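Local coordinates for molybdopterin biosynthesis Mog protein (Mycobacterium tuberculosis, PDB 2G4R), which probably activates molybdopterin by adenylylation, preparing it for metal insertion during biosynthesis of the molybdenum cofactor, at residues T84-L88 with L124-L128; R4-V10 with V63-S69; I27-W31 with L139-A143; D47-G52 with T77-H83. All blocks are in the same frame, centred on the assembly; numbering follows the deposited sequence.

Contact 1: T84-L88 with L124-L128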
loop_
_atom_site.group_PDB
_atom_site.type_symbol
_atom_site.label_atom_id
_atom_site.label_comp_id
_atom_site.label_asym_id
_atom_site.label_seq_id
_atom_site.Cartn_x
_atom_site.Cartn_y
_atom_site.Cartn_z
ATOM N N THR A 84 -0.355 -5.992 18.284
ATOM C CA THR A 84 0.797 -5.570 19.085
ATOM C C THR A 84 0.931 -6.483 20.314
ATOM O O THR A 84 2.029 -7.000 20.605
ATOM C CB THR A 84 0.615 -4.072 19.507
ATOM O OG1 THR A 84 0.408 -3.259 18.332
ATOM C CG2 THR A 84 1.787 -3.520 20.298
ATOM N N VAL A 85 -0.168 -6.635 21.048
ATOM C CA VAL A 85 -0.187 -7.522 22.209
ATOM C C VAL A 85 0.275 -8.935 21.798
ATOM O O VAL A 85 0.997 -9.571 22.557
ATOM C CB VAL A 85 -1.576 -7.641 22.869
ATOM C CG1 VAL A 85 -1.613 -8.841 23.946
ATOM C CG2 VAL A 85 -2.009 -6.308 23.526
ATOM N N ALA A 86 -0.132 -9.405 20.617
ATOM C CA ALA A 86 0.248 -10.761 20.177
ATOM C C ALA A 86 1.751 -10.904 20.058
ATOM O O ALA A 86 2.290 -11.933 20.412
ATOM C CB ALA A 86 -0.427 -11.123 18.813
ATOM N N VAL A 87 2.420 -9.876 19.545
ATOM C CA VAL A 87 3.860 -9.874 19.381
ATOM C C VAL A 87 4.614 -9.631 20.693
ATOM O O VAL A 87 5.715 -10.129 20.888
ATOM C CB VAL A 87 4.275 -8.809 18.331
ATOM C CG1 VAL A 87 5.743 -8.690 18.208
ATOM C CG2 VAL A 87 3.713 -9.173 16.973
ATOM N N LEU A 88 4.015 -8.873 21.604
ATOM C CA LEU A 88 4.707 -8.448 22.835
ATOM C C LEU A 88 4.966 -9.600 23.789
ATOM O O LEU A 88 4.151 -10.515 23.870
ATOM C CB LEU A 88 3.874 -7.390 23.561
ATOM C CG LEU A 88 3.916 -5.985 22.954
ATOM C CD1 LEU A 88 3.070 -4.947 23.755
ATOM C CD2 LEU A 88 5.307 -5.516 22.867
ATOM N N LEU A 124 11.445 -2.245 21.988
ATOM C CA LEU A 124 10.408 -1.511 22.628
ATOM C C LEU A 124 9.420 -1.137 21.527
ATOM O O LEU A 124 9.821 -0.645 20.475
ATOM C CB LEU A 124 10.962 -0.306 23.310
ATOM C CG LEU A 124 10.010 0.771 23.846
ATOM C CD1 LEU A 124 9.210 0.268 25.040
ATOM C CD2 LEU A 124 10.847 1.963 24.233
ATOM N N ILE A 125 8.161 -1.420 21.758
ATOM C CA ILE A 125 7.066 -1.087 20.815
ATOM C C ILE A 125 6.105 -0.104 21.471
ATOM O O ILE A 125 5.614 -0.362 22.567
ATOM C CB ILE A 125 6.234 -2.323 20.365
ATOM C CG1 ILE A 125 7.176 -3.458 19.996
ATOM C CG2 ILE A 125 5.173 -1.924 19.280
ATOM C CD1 ILE A 125 6.567 -4.544 19.323
ATOM N N ILE A 126 5.800 0.946 20.728
ATOM C CA ILE A 126 4.928 2.079 21.131
ATOM C C ILE A 126 3.756 2.262 20.157
ATOM O O ILE A 126 3.964 2.540 18.989
ATOM C CB ILE A 126 5.745 3.372 21.146
ATOM C CG1 ILE A 126 7.087 3.203 21.927
ATOM C CG2 ILE A 126 4.905 4.542 21.686
ATOM C CD1 ILE A 126 6.916 2.872 23.425
ATOM N N ASN A 127 2.512 2.081 20.615
ATOM C CA ASN A 127 1.358 2.423 19.778
ATOM C C ASN A 127 0.988 3.897 20.029
ATOM O O ASN A 127 0.831 4.315 21.182
ATOM C CB ASN A 127 0.107 1.580 20.066
ATOM C CG ASN A 127 0.234 0.074 19.733
ATOM O OD1 ASN A 127 1.021 -0.376 18.867
ATOM N ND2 ASN A 127 -0.664 -0.686 20.338
ATOM N N LEU A 128 0.896 4.665 18.959
ATOM C CA LEU A 128 0.390 6.037 18.980
ATOM C C LEU A 128 -0.900 6.149 18.172
ATOM O O LEU A 128 -1.144 5.363 17.260
ATOM C CB LEU A 128 1.378 6.990 18.372
ATOM C CG LEU A 128 2.743 7.129 19.019
ATOM C CD1 LEU A 128 3.606 8.062 18.264
ATOM C CD2 LEU A 128 2.590 7.573 20.429
#

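Contact 2: R4-V10 with V63-S69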
loop_
_atom_site.group_PDB
_atom_site.type_symbol
_atom_site.label_atom_id
_atom_site.label_comp_id
_atom_site.label_asym_id
_atom_site.label_seq_id
_atom_site.Cartn_x
_atom_site.Cartn_y
_atom_site.Cartn_z
ATOM N N ARG A 4 19.386 4.211 18.880
ATOM C CA ARG A 4 20.136 4.006 17.601
ATOM C C ARG A 4 19.315 3.422 16.402
ATOM O O ARG A 4 19.441 3.956 15.294
ATOM C CB ARG A 4 21.406 3.150 17.836
ATOM C CG ARG A 4 21.997 2.456 16.567
ATOM C CD ARG A 4 22.384 0.994 16.795
ATOM N NE ARG A 4 23.393 0.874 17.845
ATOM C CZ ARG A 4 24.713 1.051 17.687
ATOM N NH1 ARG A 4 25.249 1.357 16.501
ATOM N NH2 ARG A 4 25.510 0.922 18.742
ATOM N N SER A 5 18.516 2.353 16.584
ATOM C CA SER A 5 17.757 1.727 15.446
ATOM C C SER A 5 16.243 1.611 15.627
ATOM O O SER A 5 15.760 1.248 16.702
ATOM C CB SER A 5 18.312 0.345 15.094
ATOM O OG SER A 5 17.929 -0.647 16.031
ATOM N N ALA A 6 15.480 1.915 14.578
ATOM C CA ALA A 6 14.031 1.977 14.733
ATOM C C ALA A 6 13.303 1.672 13.435
ATOM O O ALA A 6 13.906 1.746 12.336
ATOM C CB ALA A 6 13.591 3.388 15.305
ATOM N N ARG A 7 12.029 1.284 13.584
ATOM C CA ARG A 7 11.069 1.308 12.520
ATOM C C ARG A 7 9.774 2.030 12.887
ATOM O O ARG A 7 9.362 2.054 14.037
ATOM C CB ARG A 7 10.741 -0.092 12.111
ATOM C CG ARG A 7 11.926 -0.759 11.466
ATOM C CD ARG A 7 11.573 -2.017 10.793
ATOM N NE ARG A 7 12.728 -2.656 10.141
ATOM C CZ ARG A 7 12.668 -3.861 9.573
ATOM N NH1 ARG A 7 11.512 -4.538 9.515
ATOM N NH2 ARG A 7 13.770 -4.396 9.047
ATOM N N ILE A 8 9.085 2.470 11.834
ATOM C CA ILE A 8 7.834 3.171 11.875
ATOM C C ILE A 8 6.824 2.407 11.044
ATOM O O ILE A 8 7.040 2.101 9.871
ATOM C CB ILE A 8 7.959 4.582 11.254
ATOM C CG1 ILE A 8 9.009 5.407 11.985
ATOM C CG2 ILE A 8 6.630 5.340 11.335
ATOM C CD1 ILE A 8 9.349 6.703 11.219
ATOM N N VAL A 9 5.702 2.111 11.663
ATOM C CA VAL A 9 4.653 1.398 10.996
ATOM C C VAL A 9 3.410 2.249 11.137
ATOM O O VAL A 9 2.869 2.445 12.230
ATOM C CB VAL A 9 4.481 0.026 11.644
ATOM C CG1 VAL A 9 3.305 -0.704 11.035
ATOM C CG2 VAL A 9 5.822 -0.770 11.580
ATOM N N VAL A 10 2.964 2.766 10.013
ATOM C CA VAL A 10 1.724 3.526 9.935
ATOM C C VAL A 10 0.653 2.574 9.427
ATOM O O VAL A 10 0.809 1.954 8.358
ATOM C CB VAL A 10 1.887 4.716 8.979
ATOM C CG1 VAL A 10 0.593 5.525 8.912
ATOM C CG2 VAL A 10 3.059 5.586 9.395
ATOM N N VAL A 63 15.449 -4.522 16.031
ATOM C CA VAL A 63 15.438 -3.081 16.151
ATOM C C VAL A 63 15.240 -2.671 17.625
ATOM O O VAL A 63 14.585 -3.364 18.357
ATOM C CB VAL A 63 14.336 -2.488 15.215
ATOM C CG1 VAL A 63 12.944 -2.832 15.634
ATOM C CG2 VAL A 63 14.439 -1.061 15.170
ATOM N N ASP A 64 15.795 -1.539 18.034
ATOM C CA ASP A 64 15.636 -1.041 19.427
ATOM C C ASP A 64 14.194 -0.554 19.703
ATOM O O ASP A 64 13.675 -0.695 20.845
ATOM C CB ASP A 64 16.603 0.123 19.699
ATOM C CG ASP A 64 18.077 -0.248 19.491
ATOM O OD1 ASP A 64 18.513 -1.313 19.952
ATOM O OD2 ASP A 64 18.785 0.522 18.819
ATOM N N VAL A 65 13.558 0.048 18.684
ATOM C CA VAL A 65 12.269 0.681 18.895
ATOM C C VAL A 65 11.352 0.604 17.694
ATOM O O VAL A 65 11.753 0.860 16.531
ATOM C CB VAL A 65 12.379 2.212 19.297
ATOM C CG1 VAL A 65 11.028 2.716 19.752
ATOM C CG2 VAL A 65 13.415 2.465 20.379
ATOM N N ILE A 66 10.117 0.261 17.943
ATOM C CA ILE A 66 9.091 0.363 16.897
ATOM C C ILE A 66 7.997 1.325 17.330
ATOM O O ILE A 66 7.387 1.158 18.408
ATOM C CB ILE A 66 8.447 -1.018 16.519
ATOM C CG1 ILE A 66 9.488 -2.054 16.141
ATOM C CG2 ILE A 66 7.376 -0.835 15.449
ATOM C CD1 ILE A 66 9.001 -3.472 16.319
ATOM N N ILE A 67 7.731 2.298 16.463
ATOM C CA ILE A 67 6.692 3.277 16.678
ATOM C C ILE A 67 5.587 3.049 15.667
ATOM O O ILE A 67 5.817 3.068 14.465
ATOM C CB ILE A 67 7.242 4.706 16.709
ATOM C CG1 ILE A 67 8.219 4.840 17.900
ATOM C CG2 ILE A 67 6.082 5.700 16.936
ATOM C CD1 ILE A 67 8.949 6.198 18.019
ATOM N N THR A 68 4.389 2.778 16.173
ATOM C CA THR A 68 3.217 2.625 15.319
ATOM C C THR A 68 2.265 3.808 15.460
ATOM O O THR A 68 2.134 4.429 16.551
ATOM C CB THR A 68 2.389 1.299 15.570
ATOM O OG1 THR A 68 1.596 1.427 16.748
ATOM C CG2 THR A 68 3.267 0.059 15.627
ATOM N N SER A 69 1.563 4.091 14.366
ATOM C CA SER A 69 0.525 5.074 14.337
ATOM C C SER A 69 -0.746 4.581 13.610
ATOM O O SER A 69 -0.674 4.081 12.469
ATOM C CB SER A 69 1.033 6.388 13.722
ATOM O OG SER A 69 -0.025 7.352 13.584
#

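Contact 3: I27-W31 with L139-A143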
loop_
_atom_site.group_PDB
_atom_site.type_symbol
_atom_site.label_atom_id
_atom_site.label_comp_id
_atom_site.label_asym_id
_atom_site.label_seq_id
_atom_site.Cartn_x
_atom_site.Cartn_y
_atom_site.Cartn_z
ATOM N N ILE A 27 6.064 12.921 10.789
ATOM C CA ILE A 27 6.237 13.459 12.123
ATOM C C ILE A 27 7.144 12.538 12.968
ATOM O O ILE A 27 8.100 12.990 13.615
ATOM C CB ILE A 27 4.895 13.750 12.858
ATOM C CG1 ILE A 27 4.067 14.792 12.086
ATOM C CG2 ILE A 27 5.232 14.209 14.294
ATOM C CD1 ILE A 27 2.634 14.879 12.498
ATOM N N ILE A 28 6.846 11.241 12.934
ATOM C CA ILE A 28 7.615 10.272 13.707
ATOM C C ILE A 28 9.067 10.205 13.190
ATOM O O ILE A 28 10.018 10.186 13.973
ATOM C CB ILE A 28 6.947 8.856 13.699
ATOM C CG1 ILE A 28 5.513 8.933 14.244
ATOM C CG2 ILE A 28 7.778 7.841 14.544
ATOM C CD1 ILE A 28 4.720 7.691 13.983
ATOM N N ALA A 29 9.231 10.213 11.870
ATOM C CA ALA A 29 10.578 10.156 11.265
ATOM C C ALA A 29 11.443 11.335 11.685
ATOM O O ALA A 29 12.615 11.186 11.937
ATOM C CB ALA A 29 10.464 10.079 9.785
ATOM N N GLY A 30 10.860 12.511 11.774
ATOM C CA GLY A 30 11.598 13.707 12.150
ATOM C C GLY A 30 11.981 13.677 13.609
ATOM O O GLY A 30 13.099 14.028 13.979
ATOM N N TRP A 31 11.043 13.252 14.451
ATOM C CA TRP A 31 11.316 13.148 15.880
ATOM C C TRP A 31 12.429 12.107 16.140
ATOM O O TRP A 31 13.323 12.311 16.985
ATOM C CB TRP A 31 10.030 12.827 16.627
ATOM C CG TRP A 31 10.136 12.663 18.118
ATOM C CD1 TRP A 31 9.828 13.580 19.073
ATOM C CD2 TRP A 31 10.513 11.473 18.807
ATOM N NE1 TRP A 31 10.023 13.048 20.322
ATOM C CE2 TRP A 31 10.433 11.748 20.186
ATOM C CE3 TRP A 31 10.892 10.197 18.395
ATOM C CZ2 TRP A 31 10.746 10.803 21.149
ATOM C CZ3 TRP A 31 11.220 9.243 19.374
ATOM C CH2 TRP A 31 11.127 9.555 20.724
ATOM N N LEU A 139 4.749 11.398 21.371
ATOM C CA LEU A 139 6.230 11.417 21.230
ATOM C C LEU A 139 6.866 12.303 22.322
ATOM O O LEU A 139 7.940 12.011 22.816
ATOM C CB LEU A 139 6.651 11.865 19.832
ATOM C CG LEU A 139 6.247 10.970 18.673
ATOM C CD1 LEU A 139 6.507 11.698 17.359
ATOM C CD2 LEU A 139 6.969 9.641 18.787
ATOM N N GLY A 140 6.148 13.341 22.738
ATOM C CA GLY A 140 6.607 14.189 23.842
ATOM C C GLY A 140 6.675 13.421 25.159
ATOM O O GLY A 140 7.603 13.600 25.982
ATOM N N VAL A 141 5.710 12.549 25.373
ATOM C CA VAL A 141 5.709 11.685 26.533
ATOM C C VAL A 141 6.879 10.739 26.438
ATOM O O VAL A 141 7.641 10.609 27.385
ATOM C CB VAL A 141 4.408 10.889 26.645
ATOM C CG1 VAL A 141 4.550 9.771 27.654
ATOM C CG2 VAL A 141 3.328 11.782 27.008
ATOM N N LEU A 142 7.038 10.094 25.271
ATOM C CA LEU A 142 8.106 9.133 25.058
ATOM C C LEU A 142 9.481 9.762 25.246
ATOM O O LEU A 142 10.379 9.111 25.736
ATOM C CB LEU A 142 8.045 8.501 23.660
ATOM C CG LEU A 142 9.121 7.472 23.267
ATOM C CD1 LEU A 142 9.050 6.226 24.148
ATOM C CD2 LEU A 142 8.964 7.040 21.807
ATOM N N ALA A 143 9.635 11.028 24.865
ATOM C CA ALA A 143 10.927 11.699 24.960
ATOM C C ALA A 143 11.441 11.774 26.406
ATOM O O ALA A 143 12.622 11.723 26.636
ATOM C CB ALA A 143 10.879 13.118 24.320
#

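Contact 4: D47-G52 with T77-H83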
loop_
_atom_site.group_PDB
_atom_site.type_symbol
_atom_site.label_atom_id
_atom_site.label_comp_id
_atom_site.label_asym_id
_atom_site.label_seq_id
_atom_site.Cartn_x
_atom_site.Cartn_y
_atom_site.Cartn_z
ATOM N N ASP A 47 -4.776 -2.362 7.986
ATOM C CA ASP A 47 -5.223 -2.851 9.294
ATOM C C ASP A 47 -5.200 -4.379 9.237
ATOM O O ASP A 47 -5.375 -4.958 8.194
ATOM C CB ASP A 47 -6.677 -2.482 9.566
ATOM C CG ASP A 47 -6.905 -1.019 9.810
ATOM O OD1 ASP A 47 -6.325 -0.388 10.734
ATOM O OD2 ASP A 47 -7.782 -0.486 9.101
ATOM N N GLY A 48 -4.929 -5.029 10.341
ATOM C CA GLY A 48 -5.032 -6.489 10.370
ATOM C C GLY A 48 -3.725 -7.219 10.267
ATOM O O GLY A 48 -2.702 -6.797 10.824
ATOM N N ASN A 49 -3.772 -8.340 9.573
ATOM C CA ASN A 49 -2.616 -9.197 9.473
ATOM C C ASN A 49 -1.330 -8.470 9.086
ATOM O O ASN A 49 -0.267 -8.803 9.630
ATOM C CB ASN A 49 -2.889 -10.411 8.578
ATOM C CG ASN A 49 -3.790 -11.493 9.263
ATOM O OD1 ASN A 49 -3.880 -11.601 10.494
ATOM N ND2 ASN A 49 -4.437 -12.306 8.429
ATOM N N PRO A 50 -1.393 -7.518 8.128
ATOM C CA PRO A 50 -0.184 -6.751 7.722
ATOM C C PRO A 50 0.503 -6.047 8.893
ATOM O O PRO A 50 1.731 -5.869 8.845
ATOM C CB PRO A 50 -0.739 -5.740 6.715
ATOM C CG PRO A 50 -1.946 -6.468 6.156
ATOM C CD PRO A 50 -2.558 -7.138 7.303
ATOM N N VAL A 51 -0.261 -5.730 9.949
ATOM C CA VAL A 51 0.304 -5.179 11.211
ATOM C C VAL A 51 1.154 -6.226 11.952
ATOM O O VAL A 51 2.334 -5.984 12.304
ATOM C CB VAL A 51 -0.764 -4.633 12.185
ATOM C CG1 VAL A 51 -0.048 -4.029 13.453
ATOM C CG2 VAL A 51 -1.665 -3.617 11.479
ATOM N N GLY A 52 0.545 -7.392 12.200
ATOM C CA GLY A 52 1.319 -8.533 12.739
ATOM C C GLY A 52 2.604 -8.827 11.951
ATOM O O GLY A 52 3.699 -9.009 12.515
ATOM N N THR A 77 -12.630 -1.883 12.132
ATOM C CA THR A 77 -11.368 -2.269 11.572
ATOM C C THR A 77 -10.081 -1.949 12.392
ATOM O O THR A 77 -8.990 -2.234 11.909
ATOM C CB THR A 77 -11.239 -1.577 10.206
ATOM O OG1 THR A 77 -11.476 -0.161 10.359
ATOM C CG2 THR A 77 -12.250 -2.154 9.239
ATOM N N ASP A 78 -10.207 -1.342 13.581
ATOM C CA ASP A 78 -9.033 -0.994 14.407
ATOM C C ASP A 78 -8.547 -2.188 15.203
ATOM O O ASP A 78 -9.125 -2.493 16.227
ATOM C CB ASP A 78 -9.409 0.092 15.412
ATOM C CG ASP A 78 -9.720 1.403 14.773
ATOM O OD1 ASP A 78 -9.077 1.781 13.792
ATOM O OD2 ASP A 78 -10.608 2.073 15.294
ATOM N N THR A 79 -7.513 -2.874 14.736
ATOM C CA THR A 79 -6.963 -4.021 15.453
ATOM C C THR A 79 -5.461 -3.912 15.775
ATOM O O THR A 79 -4.825 -4.897 16.087
ATOM C CB THR A 79 -7.234 -5.315 14.636
ATOM O OG1 THR A 79 -6.655 -5.176 13.333
ATOM C CG2 THR A 79 -8.753 -5.535 14.502
ATOM N N THR A 80 -4.883 -2.710 15.725
ATOM C CA THR A 80 -3.470 -2.530 16.027
ATOM C C THR A 80 -3.126 -3.076 17.449
ATOM O O THR A 80 -2.119 -3.760 17.614
ATOM C CB THR A 80 -3.004 -1.049 15.794
ATOM O OG1 THR A 80 -3.166 -0.642 14.404
ATOM C CG2 THR A 80 -1.546 -0.874 16.186
ATOM N N PRO A 81 -3.927 -2.755 18.482
ATOM C CA PRO A 81 -3.588 -3.176 19.878
ATOM C C PRO A 81 -3.525 -4.711 19.980
ATOM O O PRO A 81 -2.610 -5.269 20.544
ATOM C CB PRO A 81 -4.801 -2.654 20.680
ATOM C CG PRO A 81 -5.332 -1.583 19.902
ATOM C CD PRO A 81 -5.169 -1.993 18.469
ATOM N N GLU A 82 -4.479 -5.386 19.358
ATOM C CA GLU A 82 -4.475 -6.848 19.323
ATOM C C GLU A 82 -3.247 -7.421 18.682
ATOM O O GLU A 82 -2.624 -8.318 19.242
ATOM C CB GLU A 82 -5.720 -7.388 18.581
ATOM C CG GLU A 82 -7.010 -7.314 19.325
ATOM C CD GLU A 82 -7.638 -5.914 19.412
ATOM O OE1 GLU A 82 -7.213 -4.961 18.713
ATOM O OE2 GLU A 82 -8.583 -5.780 20.221
ATOM N N HIS A 83 -2.915 -6.966 17.482
ATOM C CA HIS A 83 -1.702 -7.421 16.818
ATOM C C HIS A 83 -0.398 -7.129 17.573
ATOM O O HIS A 83 0.552 -7.923 17.482
ATOM C CB HIS A 83 -1.606 -6.943 15.374
ATOM C CG HIS A 83 -2.548 -7.645 14.462
ATOM N ND1 HIS A 83 -2.256 -8.867 13.886
ATOM C CD2 HIS A 83 -3.813 -7.342 14.085
ATOM C CE1 HIS A 83 -3.294 -9.267 13.167
ATOM N NE2 HIS A 83 -4.237 -8.345 13.240
HETATM O O HOH W 1 -5.637 -1.788 12.825
HETATM O O HOH W 2 -9.365 1.205 11.230
#

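Contact 1: T84-L88 with L124-L128
Thr84 faces Ile125 and Asn127 with both branches of its side chain, and a single residue here serves two chemistries. Its chi1 of -55° sets CG2 anti to the backbone N, so this methyl reaches forward to the strand and lies 3.9 Å from Ile125 CG2. The hydroxyl lies beside the backbone N, where OG1 is hydrogen-bonded to Thr80 O one turn earlier in the helix. The Asn127 side chain comes up to Thr84 from the opposite direction. One turn on, Val87 adds a looser apolar touch, with CG1 at 4.4 Å from Ile125 CD1. Leu88, the first residue to leave helical geometry, still keeps the helical bond from its N to Thr84 O at 2.9 Å. Its CD2 comes in at a slant against the outer end of the isoleucine, 3.9 Å from Ile125 CD1 and 4.0 Å from Ile125 CG1. Thr84, Val87 and Leu88 thus gather round one branched side chain. On the opposite face of strand 123-128, Ile126 packs against helices 93-102 and 132-143. A central strand with helices packed on both its faces, largely through apolar side chains, fits the three-layer alpha/beta/alpha sandwich of this domain.

Contact 2: R4-V10 with V63-S69
Ser5 and Asp64 grip each other at the mouth of two parallel strands, each side chain reaching for the other's backbone. Asp64 OD2 takes the N-H of Ser5 at 2.9 Å, on the anti side of the carboxylate and 22° out of its plane. In return Ser5 OG, held between its own N and carbonyl carbon by a chi1 of 76°, accepts Asp64 N at 3.1 Å. Further along, side chains lie in register on two faces. Val9 and Ile66 run side by side and point the same way, their CG2 atoms 4.2 Å apart, with Thr68 on the same face. Ala6 and Val65 pair on the other face, CB to CB 4.3 Å, ahead of Ile8 and Ile67. Between the faces runs the parallel ladder. Arg7, like Val9, bonds through both its N and O: its N goes to Val65 O at 3.0 Å and its O receives Ile67 N at 2.9 Å, both bonds nearly straight at the carbonyl. Helix 49-60 covers Ile66 and Thr68, while helix 24-34 covers Ile8 and Ile67. Strand 43-45 continues the sheet beyond 6-11, and strand 123-128 continues it beyond 65-69, so both strands are interior ones.

Contact 3: I27-W31 with L139-A143
Trp31 and Leu139 bring their CA atoms to 7.6 Å between two helical segments that run in much the same direction, their axes 23° apart and 11.9 Å distant at closest approach. So wide a spacing between helices has to be bridged by large side chains, and here an indole and a leucine do it. With chi1 at 179°, Trp31 carries its ring system straight out from the helix toward its neighbour. Leu139 lies across one face of it: CB sits above the five-membered ring, 3.6 Å from its centroid and only 11° off the normal, a clear CH-pi contact. The two leucine methyls spread over the same face. CD1 reaches back to the root of the indole, 3.8 Å from Trp31 CB, while CD2 lies over the start of the six-membered ring. The far end of the indole meets the next turn of helix 132-143. Leu142 approaches at about a right angle, its CD2 3.5 Å from Trp31 CH2, and Ala143 stands at the ring's edge, its CB 3.9 Å from Trp31 CZ2. Toward the start of segment 27-31, Leu139 CD1 also touches Ile27 CG2 at 4.2 Å and Ile28 CG1 at 4.3 Å. Below the pair lies the sheet, where Ile67 touches Ile28, Trp31 and Leu142 alike; His35 stacks with the indole. Helix 132-143 follows strand 123-128, helix 24-34 comes after strand 6-11 and the short helix 13-16, and together they form one helix layer of the molybdopterin-binding domain's three-layer alpha/beta/alpha fold.

Contact 4: D47-G52 with T77-H83
His83 lays its imidazole flat over the peptide of Gly48, with Gly48 O 3.3 Å above the ring plane and over its centre. This is face packing against a carbonyl, not a hydrogen bond; that oxygen is instead bound by Val51 N at 2.8 Å, which holds it in place against the ring face. At the ring's edge Asn49 OD1 lies 3.6 Å from His83 CE1, the amide nearly perpendicular to the imidazole. Val51 closes in near the ring's root, its CG1 3.8 Å from His83 CB, and the helices draw close where Gly52, without a side chain, lies beside the ring. Farther out, water joins the loops. One molecule donates to Asp47 OD1 at 2.6 Å and to Thr80 OG1 at 3.1 Å while accepting the N-H of Thr79 at 2.9 Å, thereby tying a loop carboxylate to the start of helix 80-87. A second water sits among Asp47, Thr77 and Asp78, 2.7 Å from Thr77 OG1. The second shell positions these groups: Ser13 OG bonds Asp47 N, and Thr80 OG1 bonds Gly70 O. Thr77 also packs on Gly30 of the third subunit. Two helix starts, with Gly48 and Thr79 at the N-cap positions, meet here beyond the C-terminal ends of parallel strands 43-45 and 65-69, where alpha/beta folds commonly bind ligands, consistent with a place at or near the molybdopterin pocket.

The four contacts show how chemistry follows depth in an alpha/beta sandwich. Contact 2 is the buried sheet itself, held mainly by backbone bonds, and strand 65-69 passes its edge directly to strand 123-128 of contact 1. Contacts 1 and 3 coat opposite faces of that sheet with apolar side chains: contact 1 is mostly buried, contact 3 only partly so, and Leu128 and Ile126 of the strand reach Leu139 and Leu142 of the helix. Contact 4 shares helix 80-87 with contact 1 but takes its opening turn, near the surface, where water and polar loops replace methyl packing. Contacts 3 and 4 do not touch, their centres about 22 Å apart.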